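Local atomic coordinates of Pre-mRNA-splicing factor SAD1 (Saccharomyces cerevisiae, PDB entry 4MSX), a protein that promotes the assembly of newly made U4 snRNA into the U4/U6 snRNP and is required for pre-mRNA splicing, as a catalytically inactive relative of the deubiquitinases. Residues L368-F377 against L404-R412. Residues are numbered along the deposited sequence; the frame is centred on the assembly and turned at random.
Sequences LTRLPQFLIF and LEILHVKYR
Y411 reaches from the hairpin 404-412 into the bend of 368-377, and its OH donates a hydrogen bond of 2.7 Å to O of P372. The carbonyl oxygen lies at the ring edge, near its plane; the C=O...OH angle is 147°, with the hydroxyl tilted 18° out of the carbonyl plane. L375 crosses the tyrosine at about a right angle: chi1 of -178° turns its CG away from the backbone N and beside the carbonyl carbon, which brings CD2 over one ring face, offset toward the rim, in a CH-pi contact 4.1 Å from the centroid. Its CB meets CE2 of Y411, while CB of L371 stands 3.4 Å from OH of Y411. A phenylalanine in place of Y411 could still pack against L375 but would probably leave O of P372 without this hydrogen bond. L375 and I406 meet tip to tip, CD2 to CD1 at 3.5 Å. L371 and V409 run antiparallel alongside one another, CD1 of the leucine 3.7 Å from CG2 of the valine. Nearer the start of the hairpin, CD1 of L404 approaches the edge of the F377 ring, 3.7 Å from CE2. The hairpin turns through a type I' beta turn, I406 to V409, and on its outer side K410 NZ forms a salt bridge with OE2 of E405. Within the USP-family domain, strand 472-480 bridges the two segments: it pairs with strands 374-379 and 409-421, and its W478 touches both F377 and L404. Strand 365-370 instead joins strand 294-299, where L368 packs on V296, and F320 of strand 315-320 touches both L368 and L375.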
loop_
_atom_site.group_PDB
_atom_site.type_symbol
_atom_site.label_atom_id
_atom_site.label_comp_id
_atom_site.label_asym_id
_atom_site.label_seq_id
_atom_site.Cartn_x
_atom_site.Cartn_y
_atom_site.Cartn_z
ATOM N N LEU A 368 -17.778 -11.825 18.328
ATOM C CA LEU A 368 -17.400 -10.562 17.666
ATOM C C LEU A 368 -18.457 -9.527 17.990
ATOM O O LEU A 368 -19.539 -9.582 17.436
ATOM C CB LEU A 368 -17.269 -10.769 16.148
ATOM C CG LEU A 368 -16.061 -11.657 15.851
ATOM C CD1 LEU A 368 -16.033 -12.104 14.400
ATOM C CD2 LEU A 368 -14.767 -10.922 16.247
ATOM N N THR A 369 -18.193 -8.617 18.919
ATOM C CA THR A 369 -19.242 -7.659 19.289
ATOM C C THR A 369 -19.165 -6.346 18.506
ATOM O O THR A 369 -20.068 -5.528 18.602
ATOM C CB THR A 369 -19.180 -7.295 20.749
ATOM O OG1 THR A 369 -17.835 -6.873 21.061
ATOM C CG2 THR A 369 -19.570 -8.504 21.618
ATOM N N ARG A 370 -18.074 -6.091 17.785
ATOM C CA ARG A 370 -18.121 -5.013 16.789
ATOM C C ARG A 370 -17.597 -5.551 15.485
ATOM O O ARG A 370 -16.442 -6.010 15.384
ATOM C CB ARG A 370 -17.360 -3.761 17.215
ATOM C CG ARG A 370 -17.512 -2.582 16.156
ATOM C CD ARG A 370 -16.794 -1.318 16.606
ATOM N NE ARG A 370 -17.327 -0.171 15.863
ATOM C CZ ARG A 370 -16.826 0.322 14.741
ATOM N NH1 ARG A 370 -15.696 -0.182 14.223
ATOM N NH2 ARG A 370 -17.446 1.359 14.153
ATOM N N LEU A 371 -18.455 -5.534 14.492
ATOM C CA LEU A 371 -18.090 -6.019 13.181
ATOM C C LEU A 371 -17.849 -4.784 12.319
ATOM O O LEU A 371 -18.759 -4.018 12.071
ATOM C CB LEU A 371 -19.188 -6.910 12.600
ATOM C CG LEU A 371 -19.199 -8.336 13.170
ATOM C CD1 LEU A 371 -20.425 -9.088 12.721
ATOM C CD2 LEU A 371 -17.956 -9.077 12.743
ATOM N N PRO A 372 -16.590 -4.557 11.913
ATOM C CA PRO A 372 -16.250 -3.331 11.181
ATOM C C PRO A 372 -16.663 -3.388 9.728
ATOM O O PRO A 372 -16.881 -4.474 9.215
ATOM C CB PRO A 372 -14.688 -3.266 11.289
ATOM C CG PRO A 372 -14.251 -4.696 11.446
ATOM C CD PRO A 372 -15.415 -5.416 12.200
ATOM N N GLN A 373 -16.722 -2.233 9.051
ATOM C CA GLN A 373 -16.930 -2.228 7.613
ATOM C C GLN A 373 -15.820 -3.079 6.921
ATOM O O GLN A 373 -16.086 -3.771 5.928
ATOM C CB GLN A 373 -16.841 -0.780 7.062
ATOM C CG GLN A 373 -17.084 -0.727 5.592
ATOM C CD GLN A 373 -18.592 -0.953 5.279
ATOM O OE1 GLN A 373 -19.435 -1.036 6.203
ATOM N NE2 GLN A 373 -18.925 -1.090 3.995
ATOM N N PHE A 374 -14.576 -2.981 7.400
ATOM C CA PHE A 374 -13.473 -3.797 6.822
ATOM C C PHE A 374 -12.935 -4.711 7.904
ATOM O O PHE A 374 -12.371 -4.225 8.886
ATOM C CB PHE A 374 -12.329 -2.885 6.289
ATOM C CG PHE A 374 -12.770 -2.008 5.189
ATOM C CD1 PHE A 374 -12.840 -2.488 3.903
ATOM C CD2 PHE A 374 -13.237 -0.710 5.468
ATOM C CE1 PHE A 374 -13.272 -1.649 2.849
ATOM C CE2 PHE A 374 -13.723 0.132 4.438
ATOM C CZ PHE A 374 -13.752 -0.344 3.134
ATOM N N LEU A 375 -13.137 -6.011 7.721
ATOM C CA LEU A 375 -12.722 -7.050 8.677
ATOM C C LEU A 375 -11.496 -7.706 8.072
ATOM O O LEU A 375 -11.548 -8.247 6.955
ATOM C CB LEU A 375 -13.893 -8.057 8.829
ATOM C CG LEU A 375 -13.733 -9.221 9.817
ATOM C CD1 LEU A 375 -13.346 -8.698 11.213
ATOM C CD2 LEU A 375 -15.061 -10.033 9.865
ATOM N N ILE A 376 -10.376 -7.603 8.792
ATOM C CA ILE A 376 -9.089 -8.080 8.289
ATOM C C ILE A 376 -8.686 -9.322 9.072
ATOM O O ILE A 376 -8.569 -9.270 10.317
ATOM C CB ILE A 376 -8.013 -6.981 8.493
ATOM C CG1 ILE A 376 -8.493 -5.670 7.881
ATOM C CG2 ILE A 376 -6.648 -7.463 7.868
ATOM C CD1 ILE A 376 -7.520 -4.438 8.160
ATOM N N PHE A 377 -8.482 -10.422 8.357
ATOM C CA PHE A 377 -8.084 -11.672 9.004
ATOM C C PHE A 377 -6.617 -11.910 8.742
ATOM O O PHE A 377 -6.115 -11.610 7.660
ATOM C CB PHE A 377 -8.780 -12.869 8.361
ATOM C CG PHE A 377 -10.288 -12.878 8.551
ATOM C CD1 PHE A 377 -10.848 -12.497 9.760
ATOM C CD2 PHE A 377 -11.112 -13.295 7.519
ATOM C CE1 PHE A 377 -12.245 -12.537 9.959
ATOM C CE2 PHE A 377 -12.531 -13.320 7.695
ATOM C CZ PHE A 377 -13.079 -12.927 8.894
ATOM N N LEU A 404 -19.138 -14.597 2.821
ATOM C CA LEU A 404 -18.985 -15.158 4.125
ATOM C C LEU A 404 -20.094 -14.527 4.959
ATOM O O LEU A 404 -20.457 -13.399 4.734
ATOM C CB LEU A 404 -17.546 -14.758 4.601
ATOM C CG LEU A 404 -17.039 -14.942 6.007
ATOM C CD1 LEU A 404 -15.515 -14.727 6.077
ATOM C CD2 LEU A 404 -17.745 -13.953 6.897
ATOM N N GLU A 405 -20.645 -15.242 5.930
ATOM C CA GLU A 405 -21.623 -14.605 6.791
ATOM C C GLU A 405 -21.239 -14.846 8.236
ATOM O O GLU A 405 -20.856 -15.943 8.577
ATOM C CB GLU A 405 -23.020 -15.216 6.501
ATOM C CG GLU A 405 -24.145 -14.464 7.169
ATOM C CD GLU A 405 -25.540 -14.915 6.708
ATOM O OE1 GLU A 405 -25.805 -16.144 6.674
ATOM O OE2 GLU A 405 -26.357 -14.028 6.380
ATOM N N ILE A 406 -21.327 -13.827 9.085
ATOM C CA ILE A 406 -21.040 -14.010 10.512
ATOM C C ILE A 406 -22.248 -13.517 11.309
ATOM O O ILE A 406 -22.536 -12.325 11.313
ATOM C CB ILE A 406 -19.802 -13.180 10.977
ATOM C CG1 ILE A 406 -18.551 -13.632 10.245
ATOM C CG2 ILE A 406 -19.618 -13.304 12.495
ATOM C CD1 ILE A 406 -17.353 -12.643 10.368
ATOM N N LEU A 407 -22.942 -14.435 11.973
ATOM C CA LEU A 407 -24.194 -14.103 12.671
ATOM C C LEU A 407 -25.042 -13.062 11.900
ATOM O O LEU A 407 -25.301 -11.939 12.365
ATOM C CB LEU A 407 -23.899 -13.634 14.094
ATOM C CG LEU A 407 -23.252 -14.732 14.953
ATOM C CD1 LEU A 407 -22.974 -14.207 16.351
ATOM C CD2 LEU A 407 -24.115 -16.022 14.987
ATOM N N HIS A 408 -25.414 -13.456 10.692
ATOM C CA HIS A 408 -26.306 -12.677 9.818
ATOM C C HIS A 408 -25.710 -11.444 9.163
ATOM O O HIS A 408 -26.392 -10.795 8.366
ATOM C CB HIS A 408 -27.610 -12.358 10.549
ATOM C CG HIS A 408 -28.324 -13.599 10.988
ATOM N ND1 HIS A 408 -28.922 -13.732 12.223
ATOM C CD2 HIS A 408 -28.486 -14.790 10.359
ATOM C CE1 HIS A 408 -29.437 -14.945 12.328
ATOM N NE2 HIS A 408 -29.180 -15.609 11.214
ATOM N N VAL A 409 -24.440 -11.134 9.443
ATOM C CA VAL A 409 -23.806 -9.999 8.756
ATOM C C VAL A 409 -23.039 -10.574 7.581
ATOM O O VAL A 409 -22.247 -11.489 7.762
ATOM C CB VAL A 409 -22.882 -9.251 9.704
ATOM C CG1 VAL A 409 -22.171 -8.096 8.981
ATOM C CG2 VAL A 409 -23.684 -8.747 10.916
ATOM N N LYS A 410 -23.297 -10.097 6.372
ATOM C CA LYS A 410 -22.628 -10.647 5.207
ATOM C C LYS A 410 -21.377 -9.807 4.847
ATOM O O LYS A 410 -21.418 -8.575 4.928
ATOM C CB LYS A 410 -23.547 -10.611 4.008
ATOM C CG LYS A 410 -24.642 -11.712 4.053
ATOM C CD LYS A 410 -25.706 -11.496 2.967
ATOM C CE LYS A 410 -26.983 -12.334 3.251
ATOM N NZ LYS A 410 -27.692 -11.981 4.544
ATOM N N TYR A 411 -20.339 -10.494 4.376
ATOM C CA TYR A 411 -19.077 -9.852 3.939
ATOM C C TYR A 411 -18.680 -10.398 2.571
ATOM O O TYR A 411 -18.969 -11.562 2.260
ATOM C CB TYR A 411 -17.961 -10.249 4.940
ATOM C CG TYR A 411 -17.953 -9.389 6.168
ATOM C CD1 TYR A 411 -18.692 -9.743 7.309
ATOM C CD2 TYR A 411 -17.191 -8.224 6.199
ATOM C CE1 TYR A 411 -18.676 -8.938 8.431
ATOM C CE2 TYR A 411 -17.167 -7.427 7.309
ATOM C CZ TYR A 411 -17.887 -7.787 8.426
ATOM O OH TYR A 411 -17.842 -6.961 9.511
ATOM N N ARG A 412 -17.960 -9.595 1.774
ATOM C CA ARG A 412 -17.417 -10.086 0.520
ATOM C C ARG A 412 -15.888 -9.832 0.521
ATOM O O ARG A 412 -15.471 -8.783 0.998
ATOM C CB ARG A 412 -18.032 -9.306 -0.650
ATOM C CG ARG A 412 -19.493 -9.763 -0.872
ATOM C CD ARG A 412 -20.045 -9.466 -2.252
ATOM N NE ARG A 412 -21.410 -9.993 -2.353
ATOM C CZ ARG A 412 -22.176 -9.934 -3.441
ATOM N NH1 ARG A 412 -21.722 -9.366 -4.556
ATOM N NH2 ARG A 412 -23.402 -10.448 -3.411
#